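Local coordinates for protein enoyl-CoA hydratase/isomerase (Mycobacterium abscessus, PDB 3QXZ) that probably acts on enoyl-CoA thioesters as a hydratase or isomerase of the crotonase family, at residues A[50-58]-A[197-206]; A[93-101]-A[210-221]. One frame throughout, in Å; residues are numbered along the deposited sequence.

Contact 1 of 2, residues A[50-58]-A[197-206]. With K (potassium ion), chain D; EDO (1,2-ethanediol), chain H.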
ATOM      1  N   PRO A  50      25.940 -14.752  13.933  1.00 19.31           N
ATOM      2  CA  PRO A  50      25.146 -14.272  15.068  1.00 19.94           C
ATOM      3  C   PRO A  50      25.584 -12.894  15.558  1.00 19.47           C
ATOM      4  O   PRO A  50      24.790 -12.186  16.186  1.00 20.39           O
ATOM      5  CB  PRO A  50      25.420 -15.326  16.156  1.00 20.94           C
ATOM      6  CG  PRO A  50      26.729 -15.893  15.805  1.00 21.55           C
ATOM      7  CD  PRO A  50      26.749 -15.930  14.298  1.00 20.46           C
ATOM      8  N   ALA A  51      26.819 -12.517  15.247  1.00 19.83           N
ATOM      9  CA  ALA A  51      27.377 -11.239  15.678  1.00 19.83           C
ATOM     10  C   ALA A  51      26.853 -10.066  14.852  1.00 18.46           C
ATOM     11  O   ALA A  51      27.020  -8.914  15.239  1.00 19.93           O
ATOM     12  CB  ALA A  51      28.889 -11.286  15.619  1.00 20.91           C
ATOM     13  N   VAL A  52      26.245 -10.358  13.705  1.00 15.42           N
ATOM     14  CA  VAL A  52      25.743  -9.304  12.815  1.00 13.86           C
ATOM     15  C   VAL A  52      24.253  -9.075  13.084  1.00 12.32           C
ATOM     16  O   VAL A  52      23.405  -9.948  12.813  1.00 13.48           O
ATOM     17  CB  VAL A  52      25.999  -9.613  11.333  1.00 14.15           C
ATOM     18  CG1 VAL A  52      25.335  -8.549  10.431  1.00 12.96           C
ATOM     19  CG2 VAL A  52      27.513  -9.676  11.026  1.00 14.40           C
ATOM     20  N   ARG A  53      23.953  -7.912  13.640  1.00 11.17           N
ATOM     21  CA  ARG A  53      22.589  -7.520  14.000  1.00 10.39           C
ATOM     22  C   ARG A  53      21.839  -6.816  12.873  1.00 10.10           C
ATOM     23  O   ARG A  53      20.602  -6.932  12.783  1.00 10.33           O
ATOM     24  CB  ARG A  53      22.596  -6.622  15.245  1.00 10.76           C
ATOM     25  CG  ARG A  53      23.068  -7.326  16.550  1.00 11.84           C
ATOM     26  CD  ARG A  53      22.174  -8.495  16.991  1.00 12.55           C
ATOM     27  NE  ARG A  53      20.784  -8.125  16.794  1.00 12.12           N
ATOM     28  CZ  ARG A  53      20.091  -7.287  17.549  1.00 11.91           C
ATOM     29  NH1 ARG A  53      20.562  -6.805  18.711  1.00 13.08           N
ATOM     30  NH2 ARG A  53      18.867  -6.964  17.155  1.00 12.26           N
ATOM     31  N   VAL A  54      22.573  -6.090  12.033  1.00 10.50           N
ATOM     32  CA  VAL A  54      21.978  -5.294  10.946  1.00 10.57           C
ATOM     33  C   VAL A  54      22.988  -5.235   9.817  1.00 10.37           C
ATOM     34  O   VAL A  54      24.206  -5.155  10.067  1.00 11.01           O
ATOM     35  CB  VAL A  54      21.663  -3.823  11.387  1.00 10.38           C
ATOM     36  CG1 VAL A  54      20.978  -3.039  10.272  1.00 11.40           C
ATOM     37  CG2 VAL A  54      20.834  -3.772  12.635  1.00 12.44           C
ATOM     38  N   ILE A  55      22.470  -5.243   8.588  1.00  9.74           N
ATOM     39  CA  ILE A  55      23.269  -5.050   7.388  1.00  9.45           C
ATOM     40  C   ILE A  55      22.882  -3.724   6.747  1.00  9.34           C
ATOM     41  O   ILE A  55      21.691  -3.454   6.538  1.00  9.76           O
ATOM     42  CB  ILE A  55      23.038  -6.194   6.384  1.00  9.89           C
ATOM     43  CG1 ILE A  55      23.432  -7.542   6.995  1.00 10.73           C
ATOM     44  CG2 ILE A  55      23.784  -5.928   5.066  1.00 11.74           C
ATOM     45  CD1 ILE A  55      22.767  -8.766   6.337  1.00 13.48           C
ATOM     46  N   VAL A  56      23.879  -2.899   6.443  1.00 10.44           N
ATOM     47  CA  VAL A  56      23.666  -1.652   5.690  1.00 10.92           C
ATOM     48  C   VAL A  56      24.296  -1.806   4.320  1.00 11.39           C
ATOM     49  O   VAL A  56      25.475  -2.147   4.232  1.00 12.19           O
ATOM     50  CB  VAL A  56      24.257  -0.430   6.438  1.00 11.02           C
ATOM     51  CG1 VAL A  56      24.115   0.861   5.610  1.00 12.17           C
ATOM     52  CG2 VAL A  56      23.576  -0.264   7.797  1.00 11.11           C
ATOM     53  N   LEU A  57      23.508  -1.587   3.267  1.00 10.28           N
ATOM     54  CA  LEU A  57      23.976  -1.607   1.882  1.00 10.77           C
ATOM     55  C   LEU A  57      24.108  -0.185   1.345  1.00 11.12           C
ATOM     56  O   LEU A  57      23.173   0.624   1.449  1.00 10.51           O
ATOM     57  CB  LEU A  57      23.001  -2.414   1.018  1.00 10.71           C
ATOM     58  CG  LEU A  57      23.381  -2.557  -0.461  1.00 10.33           C
ATOM     59  CD1 LEU A  57      24.696  -3.307  -0.672  1.00 12.32           C
ATOM     60  CD2 LEU A  57      22.224  -3.266  -1.174  1.00 12.05           C
ATOM     61  N   THR A  58      25.273   0.134   0.773  1.00 10.91           N
ATOM     62  CA  THR A  58      25.540   1.487   0.295  1.00 11.43           C
ATOM     63  C   THR A  58      26.461   1.449  -0.925  1.00 11.93           C
ATOM     64  O   THR A  58      26.952   0.377  -1.278  1.00 11.97           O
ATOM     65  CB  THR A  58      26.089   2.365   1.445  1.00 11.81           C
ATOM     66  OG1 THR A  58      25.856   3.741   1.159  1.00 11.87           O
ATOM     67  CG2 THR A  58      27.569   2.098   1.726  1.00 12.94           C
ATOM     68  N   ALA A 197      20.980   1.725  12.348  1.00  9.98           N
ATOM     69  CA  ALA A 197      21.500   0.375  12.511  1.00 10.50           C
ATOM     70  C   ALA A 197      22.048   0.127  13.906  1.00 11.57           C
ATOM     71  O   ALA A 197      21.773  -0.918  14.496  1.00 11.85           O
ATOM     72  CB  ALA A 197      22.578   0.077  11.454  1.00 10.55           C
ATOM     73  N   HIS A 198      22.822   1.079  14.425  1.00 11.20           N
ATOM     74  CA  HIS A 198      23.382   0.899  15.763  1.00 11.86           C
ATOM     75  C   HIS A 198      22.319   0.936  16.858  1.00 11.33           C
ATOM     76  O   HIS A 198      22.447   0.223  17.862  1.00 12.86           O
ATOM     77  CB  HIS A 198      24.532   1.880  16.006  1.00 12.77           C
ATOM     78  CG  HIS A 198      25.793   1.475  15.306  1.00 14.64           C
ATOM     79  ND1 HIS A 198      26.526   0.366  15.677  1.00 18.00           N
ATOM     80  CD2 HIS A 198      26.418   1.993  14.222  1.00 17.34           C
ATOM     81  CE1 HIS A 198      27.567   0.240  14.873  1.00 18.76           C
ATOM     82  NE2 HIS A 198      27.519   1.208  13.976  1.00 19.52           N
ATOM     83  N   ASP A 199      21.250   1.710  16.647  1.00 10.84           N
ATOM     84  CA  ASP A 199      20.129   1.678  17.575  1.00 11.20           C
ATOM     85  C   ASP A 199      19.427   0.311  17.593  1.00 10.92           C
ATOM     86  O   ASP A 199      19.055  -0.165  18.658  1.00 10.92           O
ATOM     87  CB  ASP A 199      19.131   2.791  17.262  1.00 12.04           C
ATOM     88  CG  ASP A 199      17.928   2.745  18.160  1.00 12.72           C
ATOM     89  OD1 ASP A 199      18.050   2.977  19.391  1.00 12.36           O
ATOM     90  OD2 ASP A 199      16.845   2.415  17.638  1.00 13.19           O
ATOM     91  N   ILE A 200      19.256  -0.316  16.424  1.00 10.18           N
ATOM     92  CA  ILE A 200      18.717  -1.669  16.399  1.00 10.21           C
ATOM     93  C   ILE A 200      19.672  -2.635  17.118  1.00 10.50           C
ATOM     94  O   ILE A 200      19.245  -3.433  17.969  1.00 10.48           O
ATOM     95  CB  ILE A 200      18.451  -2.171  14.938  1.00 10.20           C
ATOM     96  CG1 ILE A 200      17.321  -1.368  14.301  1.00  9.74           C
ATOM     97  CG2 ILE A 200      18.082  -3.647  14.917  1.00 10.49           C
ATOM     98  CD1 ILE A 200      17.260  -1.492  12.785  1.00 11.83           C
ATOM     99  N   ALA A 201      20.964  -2.535  16.803  1.00 10.66           N
ATOM    100  CA  ALA A 201      21.936  -3.479  17.363  1.00 11.62           C
ATOM    101  C   ALA A 201      22.002  -3.377  18.879  1.00 11.90           C
ATOM    102  O   ALA A 201      22.164  -4.391  19.563  1.00 13.55           O
ATOM    103  CB  ALA A 201      23.301  -3.251  16.780  1.00 12.06           C
ATOM    104  N   THR A 202      21.844  -2.163  19.394  1.00 11.46           N
ATOM    105  CA  THR A 202      21.914  -1.929  20.839  1.00 12.40           C
ATOM    106  C   THR A 202      20.576  -2.197  21.524  1.00 11.93           C
ATOM    107  O   THR A 202      20.520  -2.905  22.533  1.00 12.16           O
ATOM    108  CB  THR A 202      22.357  -0.492  21.101  1.00 13.13           C
ATOM    109  OG1 THR A 202      23.634  -0.307  20.477  1.00 14.88           O
ATOM    110  CG2 THR A 202      22.478  -0.225  22.613  1.00 13.53           C
ATOM    111  N   ASN A 203      19.488  -1.655  20.974  1.00 10.65           N
ATOM    112  CA  ASN A 203      18.239  -1.540  21.719  1.00 10.57           C
ATOM    113  C   ASN A 203      17.099  -2.433  21.292  1.00  9.64           C
ATOM    114  O   ASN A 203      16.051  -2.423  21.946  1.00  9.77           O
ATOM    115  CB  ASN A 203      17.774  -0.088  21.725  1.00 11.32           C
ATOM    116  CG  ASN A 203      18.745   0.800  22.454  1.00 12.75           C
ATOM    117  OD1 ASN A 203      19.103   0.525  23.600  1.00 15.66           O
ATOM    118  ND2 ASN A 203      19.211   1.829  21.789  1.00 12.74           N
ATOM    119  N   VAL A 204      17.307  -3.222  20.237  1.00  9.25           N
ATOM    120  CA  VAL A 204      16.265  -4.143  19.757  1.00  8.73           C
ATOM    121  C   VAL A 204      16.748  -5.574  19.977  1.00  8.72           C
ATOM    122  O   VAL A 204      17.877  -5.921  19.621  1.00  8.76           O
ATOM    123  CB  VAL A 204      15.955  -3.883  18.267  1.00  8.32           C
ATOM    124  CG1 VAL A 204      15.042  -4.984  17.683  1.00  8.90           C
ATOM    125  CG2 VAL A 204      15.343  -2.480  18.086  1.00  8.60           C
ATOM    126  N   ALA A 205      15.915  -6.410  20.588  1.00  8.28           N
ATOM    127  CA  ALA A 205      16.343  -7.782  20.906  1.00  8.84           C
ATOM    128  C   ALA A 205      16.590  -8.575  19.612  1.00  8.87           C
ATOM    129  O   ALA A 205      15.830  -8.429  18.647  1.00  8.93           O
ATOM    130  CB  ALA A 205      15.312  -8.489  21.772  1.00  9.19           C
ATOM    131  N   PRO A 206      17.636  -9.420  19.572  1.00  8.47           N
ATOM    132  CA  PRO A 206      17.959 -10.132  18.312  1.00  8.95           C
ATOM    133  C   PRO A 206      16.830 -11.019  17.805  1.00  8.91           C
ATOM    134  O   PRO A 206      16.482 -10.963  16.614  1.00  8.72           O
ATOM    135  CB  PRO A 206      19.208 -10.968  18.659  1.00  9.52           C
ATOM    136  CG  PRO A 206      19.468 -10.757  20.117  1.00 12.09           C
ATOM    137  CD  PRO A 206      18.643  -9.634  20.633  1.00  8.50           C
TER
HETATM  138  K     K D 262      22.984 -12.205  11.482  1.00 12.72           K
HETATM  139  C1  EDO H 266      18.628 -11.148  13.611  1.00 23.33           C
HETATM  140  O1  EDO H 266      17.739 -10.116  14.043  1.00 23.42           O
HETATM  141  C2  EDO H 266      20.025 -10.554  13.657  1.00 19.42           C
HETATM  142  O2  EDO H 266      20.458 -10.357  15.026  1.00 17.59           O
HETATM  143  O   HOH W   1      21.679 -13.536  13.468  1.00 22.97           O
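R53 reaches from the lead-in to strand 54-58 across the C-terminal end of helix 186-203 and ends on the carbonyl of V204. It has more surface buried by this contact than any other residue. Its chain bends at chi2 and again at chi3, which brings the guanidinium to the carbonyl that follows the helix. R53 NH1 lies 3.0 Å from V204 O, nearly in line with the C=O bond. R53 NH2 lies 2.9 Å from the same V204 O but comes from above the carbonyl plane. Both bonds are bent, with angles at the hydrogen of 135° and 140°. P206 CA sits over one face of the guanidinium and A201 CA over the other, so the flat group is held between the helix end and the start of the next helix. The third nitrogen, R53 NE, gives a hydrogen bond of 2.9 Å to O2 of an ethanediol, probably from the crystallisation liquor. The other hydroxyl, O1, bonds to P206 O. Nearer the backbone, R53 CB packs on A201 CB.

V54 has the next largest share. Its two methyls divide the work: V54 CG1 meets A197 CB at 3.7 Å, and V54 CG2 meets I200 CG2 at 3.6 Å. The V54 and I200 side chains cross at about a right angle. V56 CG2 adds a second touch on A197 CB, one strand repeat further on. The strand and helix run antiparallel, with the helix lying over this face of the main sheet of the crotonase fold.

V52 O, just before R53, binds the potassium ion. The chemistry implies an apolar strand-helix seam closed at one end by an arginine, whose positive charge is probably favoured by the carbonyl oxygens at the C-terminal end of the helix.

Contact 2 of 2, residues A[93-101]-A[210-221]; sequences AAFELRTPV and ALTKRLLWDAQM. With K (potassium ion), chain D.
K213 points from helix 206-222 straight into the loop 93-101, and its ammonium is held by two backbone carbonyls there. CB leaves the helix toward the loop, and CG stands anti to the backbone N (chi1 177°). The rest of the chain is extended. K213 CG passes L97 O at 3.8 Å. CD and CE run along the same carbonyl, with K213 CE closest to L97 O at 3.2 Å. K213 NZ then bonds to T99 O at 2.8 Å and to A94 O at 2.9 Å, both from above the carbonyl planes. D121 adds a salt bridge to NZ, and it also takes the indole N-H of W217.

The next residue, R214, adds a second grip. Its NH2 bonds to F95 O and L97 O, both near the guanidinium plane, while E96 O lies over one face. D218 OD1 holds NH1 in a salt bridge and so steadies the group.

F95 fills the far end. F95 CB makes a CH-pi contact over the face of W217, 3.6 Å from the centroid of the five-membered ring. M221 SD meets the edge of the F95 ring, a Met-aromatic contact.

T99 OG1 coordinates the potassium ion. The loop thus offers its carbonyls to two cationic side chains and a hydroxyl to the metal. Buried K213 probably stays charged, given two carbonyls and D121 around NZ.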
ATOM      1  N   ALA A  93      17.376 -12.850  -1.474  1.00 12.86           N
ATOM      2  CA  ALA A  93      16.982 -11.430  -1.468  1.00 11.16           C
ATOM      3  C   ALA A  93      17.070 -10.951  -0.017  1.00 10.43           C
ATOM      4  O   ALA A  93      16.909 -11.729   0.928  1.00 10.22           O
ATOM      5  CB  ALA A  93      15.578 -11.274  -1.968  1.00 12.53           C
ATOM      6  N   ALA A  94      17.299  -9.661   0.170  1.00  8.88           N
ATOM      7  CA  ALA A  94      17.421  -9.112   1.519  1.00  8.63           C
ATOM      8  C   ALA A  94      16.182  -9.423   2.370  1.00  8.24           C
ATOM      9  O   ALA A  94      16.313  -9.677   3.582  1.00  8.17           O
ATOM     10  CB  ALA A  94      17.686  -7.617   1.453  1.00  8.78           C
ATOM     11  N   PHE A  95      14.995  -9.405   1.748  1.00  7.62           N
ATOM     12  CA  PHE A  95      13.747  -9.619   2.491  1.00  7.83           C
ATOM     13  C   PHE A  95      13.527 -11.091   2.905  1.00  7.75           C
ATOM     14  O   PHE A  95      12.551 -11.371   3.603  1.00  8.88           O
ATOM     15  CB  PHE A  95      12.525  -9.045   1.727  1.00  9.04           C
ATOM     16  CG  PHE A  95      12.289  -9.680   0.403  1.00  9.05           C
ATOM     17  CD1 PHE A  95      11.683 -10.935   0.308  1.00 10.43           C
ATOM     18  CD2 PHE A  95      12.677  -9.025  -0.765  1.00 11.14           C
ATOM     19  CE1 PHE A  95      11.491 -11.552  -0.940  1.00 12.17           C
ATOM     20  CE2 PHE A  95      12.480  -9.622  -2.017  1.00 14.14           C
ATOM     21  CZ  PHE A  95      11.896 -10.872  -2.108  1.00 14.86           C
ATOM     22  N   GLU A  96      14.422 -11.996   2.498  1.00  8.68           N
ATOM     23  CA  GLU A  96      14.357 -13.396   2.911  0.70  9.06           C
ATOM     24  C   GLU A  96      15.170 -13.653   4.173  1.00  9.23           C
ATOM     25  O   GLU A  96      15.097 -14.748   4.746  1.00 10.99           O
ATOM     26  CB  GLU A  96      14.860 -14.306   1.774  0.70  9.82           C
ATOM     27  CG  GLU A  96      13.861 -14.364   0.621  0.70 11.33           C
ATOM     28  CD  GLU A  96      14.329 -15.077  -0.645  0.70 16.00           C
ATOM     29  OE1 GLU A  96      15.522 -15.089  -0.961  0.70 13.64           O
ATOM     30  OE2 GLU A  96      13.450 -15.589  -1.376  0.70 19.93           O
ATOM     31  N   LEU A  97      15.953 -12.666   4.608  1.00  8.42           N
ATOM     32  CA  LEU A  97      16.884 -12.850   5.743  1.00  8.84           C
ATOM     33  C   LEU A  97      16.204 -12.668   7.098  1.00  9.08           C
ATOM     34  O   LEU A  97      15.153 -12.031   7.199  1.00  8.59           O
ATOM     35  CB  LEU A  97      18.035 -11.837   5.648  1.00  9.47           C
ATOM     36  CG  LEU A  97      18.788 -11.771   4.316  1.00  9.10           C
ATOM     37  CD1 LEU A  97      19.928 -10.760   4.432  1.00 11.02           C
ATOM     38  CD2 LEU A  97      19.269 -13.150   3.837  1.00 10.20           C
ATOM     39  N   ARG A  98      16.826 -13.204   8.147  1.00  9.20           N
ATOM     40  CA  ARG A  98      16.392 -12.897   9.513  0.50  9.52           C
ATOM     41  C   ARG A  98      16.924 -11.529   9.966  1.00  9.45           C
ATOM     42  O   ARG A  98      16.342 -10.891  10.843  1.00 11.18           O
ATOM     43  CB  ARG A  98      16.869 -13.999  10.459  0.50 10.57           C
ATOM     44  CG  ARG A  98      16.335 -15.373  10.086  0.50 12.09           C
ATOM     45  CD  ARG A  98      16.987 -16.491  10.882  0.50 16.52           C
ATOM     46  NE  ARG A  98      18.447 -16.443  10.818  0.50 19.75           N
ATOM     47  CZ  ARG A  98      19.179 -17.017   9.867  0.50 21.75           C
ATOM     48  NH1 ARG A  98      18.597 -17.693   8.886  0.50 22.99           N
ATOM     49  NH2 ARG A  98      20.501 -16.914   9.895  0.50 22.43           N
ATOM     50  N   THR A  99      17.989 -11.068   9.328  1.00  9.11           N
ATOM     51  CA  THR A  99      18.700  -9.849   9.715  1.00  9.63           C
ATOM     52  C   THR A  99      18.139  -8.639   8.994  1.00  8.57           C
ATOM     53  O   THR A  99      18.048  -8.660   7.775  1.00  8.97           O
ATOM     54  CB  THR A  99      20.201  -9.999   9.387  1.00  9.94           C
ATOM     55  OG1 THR A  99      20.699 -11.167  10.059  1.00 10.81           O
ATOM     56  CG2 THR A  99      21.028  -8.777   9.791  1.00 10.03           C
ATOM     57  N   PRO A 100      17.807  -7.558   9.729  1.00  8.06           N
ATOM     58  CA  PRO A 100      17.361  -6.321   9.083  1.00  8.38           C
ATOM     59  C   PRO A 100      18.399  -5.768   8.115  1.00  8.18           C
ATOM     60  O   PRO A 100      19.620  -5.849   8.378  1.00  8.83           O
ATOM     61  CB  PRO A 100      17.172  -5.362  10.265  1.00  8.73           C
ATOM     62  CG  PRO A 100      16.781  -6.266  11.403  1.00  9.40           C
ATOM     63  CD  PRO A 100      17.675  -7.477  11.199  1.00  8.36           C
ATOM     64  N   VAL A 101      17.901  -5.222   7.001  1.00  7.48           N
ATOM     65  CA  VAL A 101      18.752  -4.646   5.960  1.00  8.13           C
ATOM     66  C   VAL A 101      18.270  -3.231   5.683  1.00  7.80           C
ATOM     67  O   VAL A 101      17.086  -3.025   5.364  1.00  8.12           O
ATOM     68  CB  VAL A 101      18.696  -5.495   4.664  1.00  7.59           C
ATOM     69  CG1 VAL A 101      19.477  -4.806   3.545  1.00  9.13           C
ATOM     70  CG2 VAL A 101      19.292  -6.893   4.915  1.00  9.80           C
ATOM     71  N   ALA A 210      14.373 -10.701  14.397  1.00  7.51           N
ATOM     72  CA  ALA A 210      14.337 -11.800  13.418  1.00  7.53           C
ATOM     73  C   ALA A 210      12.908 -12.290  13.193  1.00  7.29           C
ATOM     74  O   ALA A 210      12.490 -12.483  12.039  1.00  7.94           O
ATOM     75  CB  ALA A 210      15.225 -12.953  13.896  1.00  8.01           C
ATOM     76  N   LEU A 211      12.156 -12.522  14.265  1.00  7.00           N
ATOM     77  CA  LEU A 211      10.800 -13.044  14.116  1.00  7.08           C
ATOM     78  C   LEU A 211       9.874 -12.017  13.505  1.00  6.74           C
ATOM     79  O   LEU A 211       9.004 -12.381  12.688  1.00  6.74           O
ATOM     80  CB  LEU A 211      10.241 -13.529  15.454  1.00  8.16           C
ATOM     81  CG  LEU A 211      10.930 -14.774  16.030  1.00  8.34           C
ATOM     82  CD1 LEU A 211      10.314 -15.117  17.389  1.00  9.74           C
ATOM     83  CD2 LEU A 211      10.907 -15.993  15.107  1.00 11.85           C
ATOM     84  N   THR A 212      10.038 -10.746  13.885  1.00  6.22           N
ATOM     85  CA  THR A 212       9.208  -9.683  13.312  1.00  6.01           C
ATOM     86  C   THR A 212       9.479  -9.525  11.809  1.00  5.78           C
ATOM     87  O   THR A 212       8.531  -9.466  11.009  1.00  6.39           O
ATOM     88  CB  THR A 212       9.484  -8.372  14.061  1.00  5.98           C
ATOM     89  OG1 THR A 212       9.118  -8.538  15.445  1.00  7.14           O
ATOM     90  CG2 THR A 212       8.638  -7.204  13.502  1.00  6.65           C
ATOM     91  N   LYS A 213      10.757  -9.487  11.420  1.00  6.33           N
ATOM     92  CA  LYS A 213      11.085  -9.372  10.002  1.00  6.08           C
ATOM     93  C   LYS A 213      10.550 -10.555   9.224  1.00  6.44           C
ATOM     94  O   LYS A 213       9.937 -10.383   8.167  1.00  6.35           O
ATOM     95  CB  LYS A 213      12.594  -9.261   9.810  1.00  6.67           C
ATOM     96  CG  LYS A 213      12.937  -9.206   8.307  1.00  6.14           C
ATOM     97  CD  LYS A 213      14.370  -8.865   8.005  1.00  6.88           C
ATOM     98  CE  LYS A 213      14.616  -8.937   6.503  1.00  6.96           C
ATOM     99  NZ  LYS A 213      15.847  -8.198   6.072  1.00  7.71           N
ATOM    100  N   ARG A 214      10.775 -11.763   9.729  1.00  6.74           N
ATOM    101  CA  ARG A 214      10.349 -12.944   8.987  1.00  7.10           C
ATOM    102  C   ARG A 214       8.851 -13.100   8.913  1.00  7.15           C
ATOM    103  O   ARG A 214       8.355 -13.575   7.888  1.00  6.94           O
ATOM    104  CB  ARG A 214      11.028 -14.199   9.534  1.00  7.64           C
ATOM    105  CG  ARG A 214      12.527 -14.180   9.209  1.00  9.22           C
ATOM    106  CD  ARG A 214      12.906 -14.910   7.917  1.00 10.67           C
ATOM    107  NE  ARG A 214      11.969 -14.807   6.811  1.00  9.10           N
ATOM    108  CZ  ARG A 214      11.919 -13.812   5.924  1.00  7.50           C
ATOM    109  NH1 ARG A 214      11.026 -13.880   4.933  1.00  8.72           N
ATOM    110  NH2 ARG A 214      12.709 -12.729   6.040  1.00  8.84           N
ATOM    111  N   LEU A 215       8.103 -12.696   9.942  1.00  6.53           N
ATOM    112  CA  LEU A 215       6.640 -12.779   9.831  1.00  6.56           C
ATOM    113  C   LEU A 215       6.124 -11.723   8.845  1.00  6.04           C
ATOM    114  O   LEU A 215       5.288 -12.024   7.977  1.00  6.73           O
ATOM    115  CB  LEU A 215       5.963 -12.663  11.203  1.00  6.64           C
ATOM    116  CG  LEU A 215       4.429 -12.710  11.169  1.00  6.26           C
ATOM    117  CD1 LEU A 215       3.877 -13.916  10.389  1.00  7.77           C
ATOM    118  CD2 LEU A 215       3.924 -12.738  12.593  1.00  7.41           C
ATOM    119  N   LEU A 216       6.625 -10.497   8.960  1.00  6.44           N
ATOM    120  CA  LEU A 216       6.218  -9.453   8.028  1.00  6.11           C
ATOM    121  C   LEU A 216       6.383  -9.927   6.573  1.00  6.72           C
ATOM    122  O   LEU A 216       5.441  -9.852   5.768  1.00  7.33           O
ATOM    123  CB  LEU A 216       7.013  -8.166   8.289  1.00  6.91           C
ATOM    124  CG  LEU A 216       6.753  -6.994   7.344  1.00  7.81           C
ATOM    125  CD1 LEU A 216       5.443  -6.342   7.597  1.00 11.50           C
ATOM    126  CD2 LEU A 216       7.894  -5.975   7.509  1.00 11.18           C
ATOM    127  N   TRP A 217       7.571 -10.427   6.260  1.00  6.30           N
ATOM    128  CA  TRP A 217       7.866 -10.781   4.885  1.00  6.92           C
ATOM    129  C   TRP A 217       7.314 -12.143   4.480  1.00  6.51           C
ATOM    130  O   TRP A 217       6.823 -12.267   3.347  1.00  7.74           O
ATOM    131  CB  TRP A 217       9.361 -10.675   4.612  1.00  7.15           C
ATOM    132  CG  TRP A 217       9.849  -9.272   4.494  1.00  6.28           C
ATOM    133  CD1 TRP A 217      10.693  -8.600   5.343  1.00  7.48           C
ATOM    134  CD2 TRP A 217       9.519  -8.361   3.445  1.00  7.65           C
ATOM    135  NE1 TRP A 217      10.905  -7.312   4.882  1.00  8.47           N
ATOM    136  CE2 TRP A 217      10.203  -7.149   3.712  1.00  8.27           C
ATOM    137  CE3 TRP A 217       8.715  -8.454   2.287  1.00  8.39           C
ATOM    138  CZ2 TRP A 217      10.122  -6.047   2.864  1.00  9.34           C
ATOM    139  CZ3 TRP A 217       8.637  -7.351   1.444  1.00 10.19           C
ATOM    140  CH2 TRP A 217       9.320  -6.152   1.749  1.00  9.83           C
ATOM    141  N   ASP A 218       7.378 -13.167   5.343  1.00  6.32           N
ATOM    142  CA  ASP A 218       6.772 -14.463   4.965  1.00  6.81           C
ATOM    143  C   ASP A 218       5.311 -14.292   4.634  1.00  6.65           C
ATOM    144  O   ASP A 218       4.811 -14.908   3.691  1.00  7.27           O
ATOM    145  CB  ASP A 218       6.866 -15.525   6.066  1.00  7.29           C
ATOM    146  CG  ASP A 218       8.273 -16.104   6.250  1.00  8.70           C
ATOM    147  OD1 ASP A 218       9.179 -15.905   5.403  1.00  9.30           O
ATOM    148  OD2 ASP A 218       8.447 -16.785   7.263  1.00  8.17           O
ATOM    149  N   ALA A 219       4.619 -13.448   5.402  1.00  6.73           N
ATOM    150  CA  ALA A 219       3.195 -13.240   5.169  1.00  7.00           C
ATOM    151  C   ALA A 219       2.950 -12.638   3.780  1.00  6.99           C
ATOM    152  O   ALA A 219       2.031 -13.052   3.071  1.00  8.80           O
ATOM    153  CB  ALA A 219       2.577 -12.391   6.301  1.00  6.56           C
ATOM    154  N   GLN A 220       3.810 -11.692   3.382  1.00  7.08           N
ATOM    155  CA  GLN A 220       3.735 -11.110   2.034  1.00  7.67           C
ATOM    156  C   GLN A 220       4.103 -12.123   0.965  1.00  7.89           C
ATOM    157  O   GLN A 220       3.399 -12.237  -0.047  1.00 10.32           O
ATOM    158  CB  GLN A 220       4.648  -9.873   1.914  1.00  7.87           C
ATOM    159  CG  GLN A 220       4.293  -8.714   2.812  1.00  8.01           C
ATOM    160  CD  GLN A 220       2.989  -8.096   2.437  1.00  9.12           C
ATOM    161  OE1 GLN A 220       2.688  -7.933   1.247  1.00 11.69           O
ATOM    162  NE2 GLN A 220       2.202  -7.690   3.431  1.00 11.64           N
ATOM    163  N   MET A 221       5.190 -12.856   1.168  1.00  7.56           N
ATOM    164  CA  MET A 221       5.701 -13.784   0.157  1.00  7.70           C
ATOM    165  C   MET A 221       4.744 -14.922  -0.170  1.00  7.89           C
ATOM    166  O   MET A 221       4.662 -15.366  -1.330  1.00  9.16           O
ATOM    167  CB  MET A 221       7.025 -14.394   0.623  1.00  7.86           C
ATOM    168  CG  MET A 221       8.178 -13.379   0.644  1.00  8.68           C
ATOM    169  SD  MET A 221       9.559 -13.947   1.666  1.00 12.26           S
ATOM    170  CE  MET A 221      10.121 -15.329   0.697  1.00 19.31           C
TER
HETATM  171  K     K D 262      22.984 -12.205  11.482  1.00 12.72           K
HETATM  172  O   HOH W   1      21.679 -13.536  13.468  1.00 22.97           O

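Both contacts are mostly buried, and they meet at the main sheet. Contact 1 has no exposed touching residue; contact 2 has one, R98, whose guanidinium forms a salt bridge with D48. I55 N of contact 1 lies 2.9 Å from P100 O of contact 2, a probable hydrogen bond between strand 54-59 and the chain entering strand 101-105. The two helices involved, 186-203 and 206-222, follow each other in the chain. Contact 1 sets a helix against a strand and is largely aliphatic, with one arginine at its end. Contact 2 sets a helix against an irregular loop, and charged side chains bond to loop carbonyls there. V52 and T99 share the potassium ion with L46, D47 and D49. Both contacts also touch the second subunit.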